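Local coordinates for protein glutathione s-transferase III (Zea mays, PDB 1AW9) that probably conjugates reduced glutathione to hydrophobic electrophiles, releasing a halide from halogenated ones, and so helps maize detoxify certain herbicides, at residues Phe106-Leu118 with His168-Lys180. Residues are numbered along the deposited sequence; the frame is centred on the assembly and turned at random.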
ATOM      1  N   PHE A 106      -4.960  -9.621 -18.470  1.00 11.76           N
ATOM      2  CA  PHE A 106      -3.596  -9.781 -18.914  1.00 10.93           C
ATOM      3  C   PHE A 106      -2.841  -8.472 -18.729  1.00 11.74           C
ATOM      4  O   PHE A 106      -1.855  -8.407 -17.978  1.00 12.22           O
ATOM      5  CB  PHE A 106      -3.587 -10.262 -20.383  1.00  8.96           C
ATOM      6  CG  PHE A 106      -2.210 -10.414 -20.965  1.00  7.84           C
ATOM      7  CD1 PHE A 106      -1.474 -11.581 -20.764  1.00  8.02           C
ATOM      8  CD2 PHE A 106      -1.615  -9.367 -21.658  1.00  8.36           C
ATOM      9  CE1 PHE A 106      -0.153 -11.695 -21.233  1.00  7.72           C
ATOM     10  CE2 PHE A 106      -0.293  -9.471 -22.135  1.00 11.04           C
ATOM     11  CZ  PHE A 106       0.434 -10.641 -21.913  1.00  7.33           C
ATOM     12  N   TYR A 107      -3.342  -7.422 -19.345  1.00 10.77           N
ATOM     13  CA  TYR A 107      -2.641  -6.149 -19.258  1.00 12.67           C
ATOM     14  C   TYR A 107      -2.306  -5.659 -17.844  1.00 12.13           C
ATOM     15  O   TYR A 107      -1.128  -5.465 -17.519  1.00 13.19           O
ATOM     16  CB  TYR A 107      -3.384  -5.042 -20.045  1.00 13.07           C
ATOM     17  CG  TYR A 107      -2.665  -3.711 -19.991  1.00 13.63           C
ATOM     18  CD1 TYR A 107      -1.456  -3.546 -20.644  1.00 17.21           C
ATOM     19  CD2 TYR A 107      -3.154  -2.669 -19.229  1.00 15.81           C
ATOM     20  CE1 TYR A 107      -0.725  -2.366 -20.532  1.00 22.06           C
ATOM     21  CE2 TYR A 107      -2.427  -1.457 -19.100  1.00 18.83           C
ATOM     22  CZ  TYR A 107      -1.200  -1.313 -19.760  1.00 22.57           C
ATOM     23  OH  TYR A 107      -0.404  -0.158 -19.658  1.00 27.13           O
ATOM     24  N   PRO A 108      -3.315  -5.555 -16.959  1.00 13.17           N
ATOM     25  CA  PRO A 108      -3.031  -5.083 -15.600  1.00 12.64           C
ATOM     26  C   PRO A 108      -2.006  -5.878 -14.810  1.00 11.52           C
ATOM     27  O   PRO A 108      -1.514  -5.418 -13.807  1.00 13.33           O
ATOM     28  CB  PRO A 108      -4.401  -5.091 -14.929  1.00 12.71           C
ATOM     29  CG  PRO A 108      -5.366  -5.031 -16.104  1.00 13.86           C
ATOM     30  CD  PRO A 108      -4.716  -6.002 -17.050  1.00 10.18           C
ATOM     31  N   ASN A 109      -1.735  -7.097 -15.236  1.00 12.22           N
ATOM     32  CA  ASN A 109      -0.752  -7.913 -14.546  1.00 11.71           C
ATOM     33  C   ASN A 109       0.563  -7.937 -15.294  1.00 12.62           C
ATOM     34  O   ASN A 109       1.629  -7.971 -14.659  1.00 13.02           O
ATOM     35  CB  ASN A 109      -1.308  -9.310 -14.310  1.00  8.65           C
ATOM     36  CG  ASN A 109      -2.412  -9.295 -13.292  1.00 10.07           C
ATOM     37  OD1 ASN A 109      -2.180  -8.925 -12.151  1.00 10.77           O
ATOM     38  ND2 ASN A 109      -3.625  -9.647 -13.697  1.00  9.04           N
ATOM     39  N   ALA A 110       0.497  -7.860 -16.624  1.00 12.15           N
ATOM     40  CA  ALA A 110       1.705  -7.869 -17.448  1.00 12.67           C
ATOM     41  C   ALA A 110       2.464  -6.572 -17.349  1.00 13.74           C
ATOM     42  O   ALA A 110       3.687  -6.595 -17.257  1.00 16.77           O
ATOM     43  CB  ALA A 110       1.367  -8.143 -18.901  1.00  9.86           C
ATOM     44  N   SER A 111       1.778  -5.428 -17.367  1.00 15.41           N
ATOM     45  CA  SER A 111       2.517  -4.167 -17.293  1.00 15.61           C
ATOM     46  C   SER A 111       3.321  -3.921 -16.024  1.00 16.08           C
ATOM     47  O   SER A 111       4.441  -3.411 -16.116  1.00 16.97           O
ATOM     48  CB  SER A 111       1.639  -2.955 -17.591  1.00 18.08           C
ATOM     49  OG  SER A 111       0.489  -2.978 -16.786  1.00 24.90           O
ATOM     50  N   PRO A 112       2.748  -4.174 -14.809  1.00 16.53           N
ATOM     51  CA  PRO A 112       3.558  -3.934 -13.602  1.00 14.01           C
ATOM     52  C   PRO A 112       4.849  -4.729 -13.646  1.00 13.64           C
ATOM     53  O   PRO A 112       5.870  -4.257 -13.178  1.00 13.58           O
ATOM     54  CB  PRO A 112       2.668  -4.456 -12.488  1.00 13.18           C
ATOM     55  CG  PRO A 112       1.309  -4.147 -12.975  1.00 14.61           C
ATOM     56  CD  PRO A 112       1.351  -4.480 -14.441  1.00 14.97           C
ATOM     57  N   LEU A 113       4.790  -5.938 -14.197  1.00 13.06           N
ATOM     58  CA  LEU A 113       5.956  -6.803 -14.283  1.00 15.75           C
ATOM     59  C   LEU A 113       7.020  -6.214 -15.215  1.00 16.82           C
ATOM     60  O   LEU A 113       8.211  -6.253 -14.917  1.00 18.57           O
ATOM     61  CB  LEU A 113       5.550  -8.209 -14.744  1.00 13.05           C
ATOM     62  CG  LEU A 113       4.742  -9.043 -13.744  1.00 13.10           C
ATOM     63  CD1 LEU A 113       4.424 -10.387 -14.341  1.00 14.45           C
ATOM     64  CD2 LEU A 113       5.501  -9.241 -12.461  1.00 11.81           C
ATOM     65  N   VAL A 114       6.587  -5.676 -16.350  1.00 18.44           N
ATOM     66  CA  VAL A 114       7.511  -5.069 -17.318  1.00 17.89           C
ATOM     67  C   VAL A 114       8.073  -3.798 -16.723  1.00 17.37           C
ATOM     68  O   VAL A 114       9.259  -3.516 -16.848  1.00 19.98           O
ATOM     69  CB  VAL A 114       6.802  -4.762 -18.653  1.00 15.46           C
ATOM     70  CG1 VAL A 114       7.627  -3.808 -19.471  1.00 15.50           C
ATOM     71  CG2 VAL A 114       6.564  -6.076 -19.400  1.00 12.58           C
ATOM     72  N   PHE A 115       7.241  -3.085 -15.985  1.00 15.90           N
ATOM     73  CA  PHE A 115       7.671  -1.871 -15.356  1.00 17.97           C
ATOM     74  C   PHE A 115       8.722  -2.052 -14.254  1.00 18.99           C
ATOM     75  O   PHE A 115       9.689  -1.295 -14.177  1.00 20.28           O
ATOM     76  CB  PHE A 115       6.511  -1.114 -14.772  1.00 21.54           C
ATOM     77  CG  PHE A 115       6.959   0.006 -13.944  1.00 28.59           C
ATOM     78  CD1 PHE A 115       7.593   1.089 -14.541  1.00 31.78           C
ATOM     79  CD2 PHE A 115       6.921  -0.084 -12.556  1.00 31.63           C
ATOM     80  CE1 PHE A 115       8.194   2.065 -13.780  1.00 32.73           C
ATOM     81  CE2 PHE A 115       7.518   0.889 -11.782  1.00 33.04           C
ATOM     82  CZ  PHE A 115       8.163   1.968 -12.397  1.00 34.49           C
ATOM     83  N   GLN A 116       8.474  -2.968 -13.329  1.00 16.78           N
ATOM     84  CA  GLN A 116       9.409  -3.221 -12.245  1.00 14.79           C
ATOM     85  C   GLN A 116      10.709  -3.914 -12.690  1.00 14.81           C
ATOM     86  O   GLN A 116      11.787  -3.615 -12.178  1.00 15.42           O
ATOM     87  CB  GLN A 116       8.740  -4.085 -11.177  1.00 12.33           C
ATOM     88  CG  GLN A 116       7.598  -3.454 -10.482  1.00 11.22           C
ATOM     89  CD  GLN A 116       8.040  -2.346  -9.607  1.00 12.84           C
ATOM     90  OE1 GLN A 116       9.157  -2.357  -9.095  1.00 16.11           O
ATOM     91  NE2 GLN A 116       7.191  -1.369  -9.420  1.00 10.09           N
ATOM     92  N   LEU A 117      10.604  -4.857 -13.620  1.00 14.43           N
ATOM     93  CA  LEU A 117      11.764  -5.631 -14.036  1.00 16.24           C
ATOM     94  C   LEU A 117      12.588  -5.066 -15.188  1.00 17.89           C
ATOM     95  O   LEU A 117      13.748  -5.443 -15.334  1.00 17.55           O
ATOM     96  CB  LEU A 117      11.339  -7.083 -14.356  1.00 15.11           C
ATOM     97  CG  LEU A 117      10.594  -7.859 -13.268  1.00 13.56           C
ATOM     98  CD1 LEU A 117       9.925  -9.107 -13.834  1.00 10.55           C
ATOM     99  CD2 LEU A 117      11.565  -8.215 -12.170  1.00 13.97           C
ATOM    100  N   LEU A 118      11.999  -4.182 -16.001  1.00 19.34           N
ATOM    101  CA  LEU A 118      12.697  -3.579 -17.144  1.00 21.60           C
ATOM    102  C   LEU A 118      12.947  -2.085 -17.064  1.00 22.23           C
ATOM    103  O   LEU A 118      14.069  -1.637 -17.290  1.00 22.74           O
ATOM    104  CB  LEU A 118      11.947  -3.843 -18.432  1.00 23.41           C
ATOM    105  CG  LEU A 118      12.106  -5.239 -18.995  1.00 28.03           C
ATOM    106  CD1 LEU A 118      11.307  -5.324 -20.274  1.00 30.21           C
ATOM    107  CD2 LEU A 118      13.570  -5.513 -19.263  1.00 30.43           C
ATOM    108  N   HIS A 168      -2.043  -8.561 -27.669  1.00 14.86           N
ATOM    109  CA  HIS A 168      -1.184  -9.169 -26.672  1.00 11.64           C
ATOM    110  C   HIS A 168       0.252  -9.118 -27.044  1.00 12.29           C
ATOM    111  O   HIS A 168       1.094  -9.147 -26.173  1.00 14.71           O
ATOM    112  CB  HIS A 168      -1.494 -10.641 -26.523  1.00 11.14           C
ATOM    113  CG  HIS A 168      -2.744 -10.924 -25.760  1.00  8.39           C
ATOM    114  ND1 HIS A 168      -3.983 -10.921 -26.341  1.00  8.45           N
ATOM    115  CD2 HIS A 168      -2.924 -11.278 -24.472  1.00  7.24           C
ATOM    116  CE1 HIS A 168      -4.881 -11.270 -25.447  1.00  7.32           C
ATOM    117  NE2 HIS A 168      -4.265 -11.497 -24.292  1.00  9.45           N
ATOM    118  N   ALA A 169       0.557  -9.064 -28.331  1.00 13.66           N
ATOM    119  CA  ALA A 169       1.938  -9.153 -28.775  1.00 13.12           C
ATOM    120  C   ALA A 169       3.063  -8.330 -28.154  1.00 15.55           C
ATOM    121  O   ALA A 169       4.129  -8.896 -27.858  1.00 16.26           O
ATOM    122  CB  ALA A 169       1.999  -9.084 -30.273  1.00 14.58           C
ATOM    123  N   SER A 170       2.870  -7.014 -27.972  1.00 17.49           N
ATOM    124  CA  SER A 170       3.929  -6.176 -27.415  1.00 14.53           C
ATOM    125  C   SER A 170       4.253  -6.544 -25.994  1.00 14.78           C
ATOM    126  O   SER A 170       5.421  -6.609 -25.636  1.00 15.86           O
ATOM    127  CB  SER A 170       3.638  -4.687 -27.540  1.00 12.38           C
ATOM    128  OG  SER A 170       2.537  -4.298 -26.782  1.00 14.09           O
ATOM    129  N   TYR A 171       3.238  -6.825 -25.186  1.00 15.04           N
ATOM    130  CA  TYR A 171       3.497  -7.208 -23.819  1.00 13.21           C
ATOM    131  C   TYR A 171       4.062  -8.610 -23.669  1.00 14.34           C
ATOM    132  O   TYR A 171       4.878  -8.833 -22.777  1.00 15.77           O
ATOM    133  CB  TYR A 171       2.313  -6.919 -22.919  1.00 15.31           C
ATOM    134  CG  TYR A 171       2.398  -5.507 -22.349  1.00 18.44           C
ATOM    135  CD1 TYR A 171       3.146  -5.243 -21.198  1.00 18.35           C
ATOM    136  CD2 TYR A 171       1.751  -4.428 -22.970  1.00 21.77           C
ATOM    137  CE1 TYR A 171       3.245  -3.959 -20.683  1.00 19.40           C
ATOM    138  CE2 TYR A 171       1.849  -3.123 -22.450  1.00 21.76           C
ATOM    139  CZ  TYR A 171       2.597  -2.911 -21.308  1.00 21.07           C
ATOM    140  OH  TYR A 171       2.682  -1.644 -20.762  1.00 27.99           O
ATOM    141  N   LEU A 172       3.720  -9.539 -24.570  1.00 11.85           N
ATOM    142  CA  LEU A 172       4.296 -10.880 -24.513  1.00 11.68           C
ATOM    143  C   LEU A 172       5.790 -10.739 -24.843  1.00 14.16           C
ATOM    144  O   LEU A 172       6.657 -11.371 -24.223  1.00 13.32           O
ATOM    145  CB  LEU A 172       3.617 -11.814 -25.519  1.00 10.70           C
ATOM    146  CG  LEU A 172       2.289 -12.458 -25.118  1.00 10.50           C
ATOM    147  CD1 LEU A 172       1.824 -13.259 -26.290  1.00 11.44           C
ATOM    148  CD2 LEU A 172       2.412 -13.355 -23.887  1.00  9.84           C
ATOM    149  N   LEU A 173       6.077  -9.878 -25.815  1.00 16.46           N
ATOM    150  CA  LEU A 173       7.440  -9.585 -26.249  1.00 18.22           C
ATOM    151  C   LEU A 173       8.268  -9.075 -25.073  1.00 18.38           C
ATOM    152  O   LEU A 173       9.315  -9.624 -24.754  1.00 20.11           O
ATOM    153  CB  LEU A 173       7.410  -8.552 -27.392  1.00 18.33           C
ATOM    154  CG  LEU A 173       8.693  -8.224 -28.147  1.00 21.30           C
ATOM    155  CD1 LEU A 173       9.537  -7.219 -27.390  1.00 27.21           C
ATOM    156  CD2 LEU A 173       9.490  -9.498 -28.420  1.00 24.16           C
ATOM    157  N   TYR A 174       7.798  -8.035 -24.403  1.00 19.61           N
ATOM    158  CA  TYR A 174       8.538  -7.491 -23.264  1.00 20.12           C
ATOM    159  C   TYR A 174       8.652  -8.474 -22.103  1.00 19.47           C
ATOM    160  O   TYR A 174       9.709  -8.570 -21.493  1.00 18.55           O
ATOM    161  CB  TYR A 174       7.939  -6.157 -22.820  1.00 23.88           C
ATOM    162  CG  TYR A 174       8.335  -5.024 -23.734  1.00 28.35           C
ATOM    163  CD1 TYR A 174       7.869  -4.969 -25.043  1.00 31.05           C
ATOM    164  CD2 TYR A 174       9.203  -4.020 -23.303  1.00 29.21           C
ATOM    165  CE1 TYR A 174       8.256  -3.937 -25.910  1.00 32.16           C
ATOM    166  CE2 TYR A 174       9.592  -2.986 -24.158  1.00 31.14           C
ATOM    167  CZ  TYR A 174       9.113  -2.946 -25.459  1.00 31.20           C
ATOM    168  OH  TYR A 174       9.439  -1.899 -26.293  1.00 30.72           O
ATOM    169  N   LEU A 175       7.575  -9.206 -21.812  1.00 18.97           N
ATOM    170  CA  LEU A 175       7.581 -10.210 -20.751  1.00 18.97           C
ATOM    171  C   LEU A 175       8.707 -11.217 -21.011  1.00 20.40           C
ATOM    172  O   LEU A 175       9.368 -11.659 -20.065  1.00 19.66           O
ATOM    173  CB  LEU A 175       6.279 -10.990 -20.753  1.00 22.48           C
ATOM    174  CG  LEU A 175       5.300 -10.950 -19.585  1.00 28.09           C
ATOM    175  CD1 LEU A 175       4.531 -12.266 -19.628  1.00 29.53           C
ATOM    176  CD2 LEU A 175       6.022 -10.853 -18.254  1.00 28.56           C
ATOM    177  N   SER A 176       8.907 -11.593 -22.284  1.00 19.43           N
ATOM    178  CA  SER A 176       9.949 -12.557 -22.645  1.00 21.40           C
ATOM    179  C   SER A 176      11.370 -12.097 -22.331  1.00 21.56           C
ATOM    180  O   SER A 176      12.255 -12.924 -22.179  1.00 23.65           O
ATOM    181  CB  SER A 176       9.846 -12.980 -24.105  1.00 21.01           C
ATOM    182  OG  SER A 176      10.225 -11.930 -24.962  1.00 22.30           O
ATOM    183  N   LYS A 177      11.575 -10.795 -22.182  1.00 21.90           N
ATOM    184  CA  LYS A 177      12.887 -10.251 -21.841  1.00 21.38           C
ATOM    185  C   LYS A 177      13.090 -10.100 -20.341  1.00 21.69           C
ATOM    186  O   LYS A 177      14.092  -9.547 -19.905  1.00 22.61           O
ATOM    187  CB  LYS A 177      13.085  -8.914 -22.520  1.00 19.38           C
ATOM    188  CG  LYS A 177      13.085  -9.142 -23.967  1.00 24.14           C
ATOM    189  CD  LYS A 177      13.180  -7.904 -24.767  1.00 27.68           C
ATOM    190  CE  LYS A 177      13.283  -8.318 -26.233  1.00 31.15           C
ATOM    191  NZ  LYS A 177      14.144  -9.555 -26.405  1.00 34.10           N
ATOM    192  N   THR A 178      12.143 -10.589 -19.548  1.00 21.08           N
ATOM    193  CA  THR A 178      12.275 -10.485 -18.100  1.00 19.98           C
ATOM    194  C   THR A 178      12.503 -11.858 -17.519  1.00 19.69           C
ATOM    195  O   THR A 178      12.312 -12.892 -18.182  1.00 19.49           O
ATOM    196  CB  THR A 178      10.963  -9.969 -17.382  1.00 19.55           C
ATOM    197  OG1 THR A 178       9.959 -10.984 -17.412  1.00 17.57           O
ATOM    198  CG2 THR A 178      10.417  -8.750 -18.020  1.00 18.06           C
ATOM    199  N   PRO A 179      12.852 -11.889 -16.237  1.00 19.11           N
ATOM    200  CA  PRO A 179      13.078 -13.142 -15.524  1.00 18.22           C
ATOM    201  C   PRO A 179      11.737 -13.863 -15.363  1.00 17.38           C
ATOM    202  O   PRO A 179      11.690 -14.917 -14.757  1.00 20.15           O
ATOM    203  CB  PRO A 179      13.561 -12.676 -14.155  1.00 18.93           C
ATOM    204  CG  PRO A 179      14.250 -11.366 -14.452  1.00 21.47           C
ATOM    205  CD  PRO A 179      13.363 -10.730 -15.483  1.00 20.49           C
ATOM    206  N   LYS A 180      10.629 -13.249 -15.768  1.00 15.77           N
ATOM    207  CA  LYS A 180       9.355 -13.907 -15.631  1.00 12.85           C
ATOM    208  C   LYS A 180       8.908 -14.446 -16.947  1.00 14.64           C
ATOM    209  O   LYS A 180       7.748 -14.792 -17.111  1.00 17.44           O
ATOM    210  CB  LYS A 180       8.295 -12.976 -15.071  1.00 12.51           C
ATOM    211  CG  LYS A 180       8.527 -12.565 -13.653  1.00 12.44           C
ATOM    212  CD  LYS A 180       8.591 -13.769 -12.739  1.00 15.53           C
ATOM    213  CE  LYS A 180       8.943 -13.382 -11.330  1.00 15.14           C
ATOM    214  NZ  LYS A 180       8.885 -14.542 -10.375  1.00 21.77           N
TER
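Tyr171 of the short helix 169-176 enters as a knob into a hole formed by Tyr107, Ala110, Ser111 and Val114 on the long helix 92-122, joining two helices of the all-helical C-terminal domain of this phi-class glutathione transferase. The local axes run 9.6 Å apart and cross at 39°. From the backbone outward, Tyr171 CB touches the edge of the Phe106 ring at CE2 (3.7 Å), CD1 lies 4.0 Å from Val114 CG2, CE1 packs on Ser111 CA, CD2, CE2 and CZ lie against Tyr107 CE1, and OH ends between Tyr107 CE1 and Ser111 CB. Over one face of the ring stands Tyr107, edge first, in an offset edge-to-face pair, planes at 83° and Tyr107 CE1 3.3 Å from Tyr171 CE2. The Tyr107 hydroxyl goes on to hydrogen-bond Asn13, a probable glutathione-binding residue, so this aromatic pair borders the likely glutathione site. With only an alanine at the position of Tyr171, the hole between Tyr107, Ala110, Ser111 and Val114 would probably lose its filling, and the Tyr107 edge the face it packs on. At one end of the contact, Phe106, its CG anti to the backbone N (chi1 178°), swings its ring between Ala110 CB on one face and His168 CD2 on the other; His168 presents its edge, its NE2 hydrogen-bonded to Tyr146 OH and its ND1 to Ala164 O. Midway, Val114 CG2 rests on Tyr174 CB (3.7 Å). Beyond the short helix the chain stays close: Leu117 CD1 reaches Thr178 CB (3.8 Å) and Lys180 CG, while Leu118 CG meets the Thr178 methyl. Thr178 OG1 donates to Leu175 O, lying in that carbonyl's plane on a lone pair, and accepts from Lys180 N at 2.9 Å to close an ST turn.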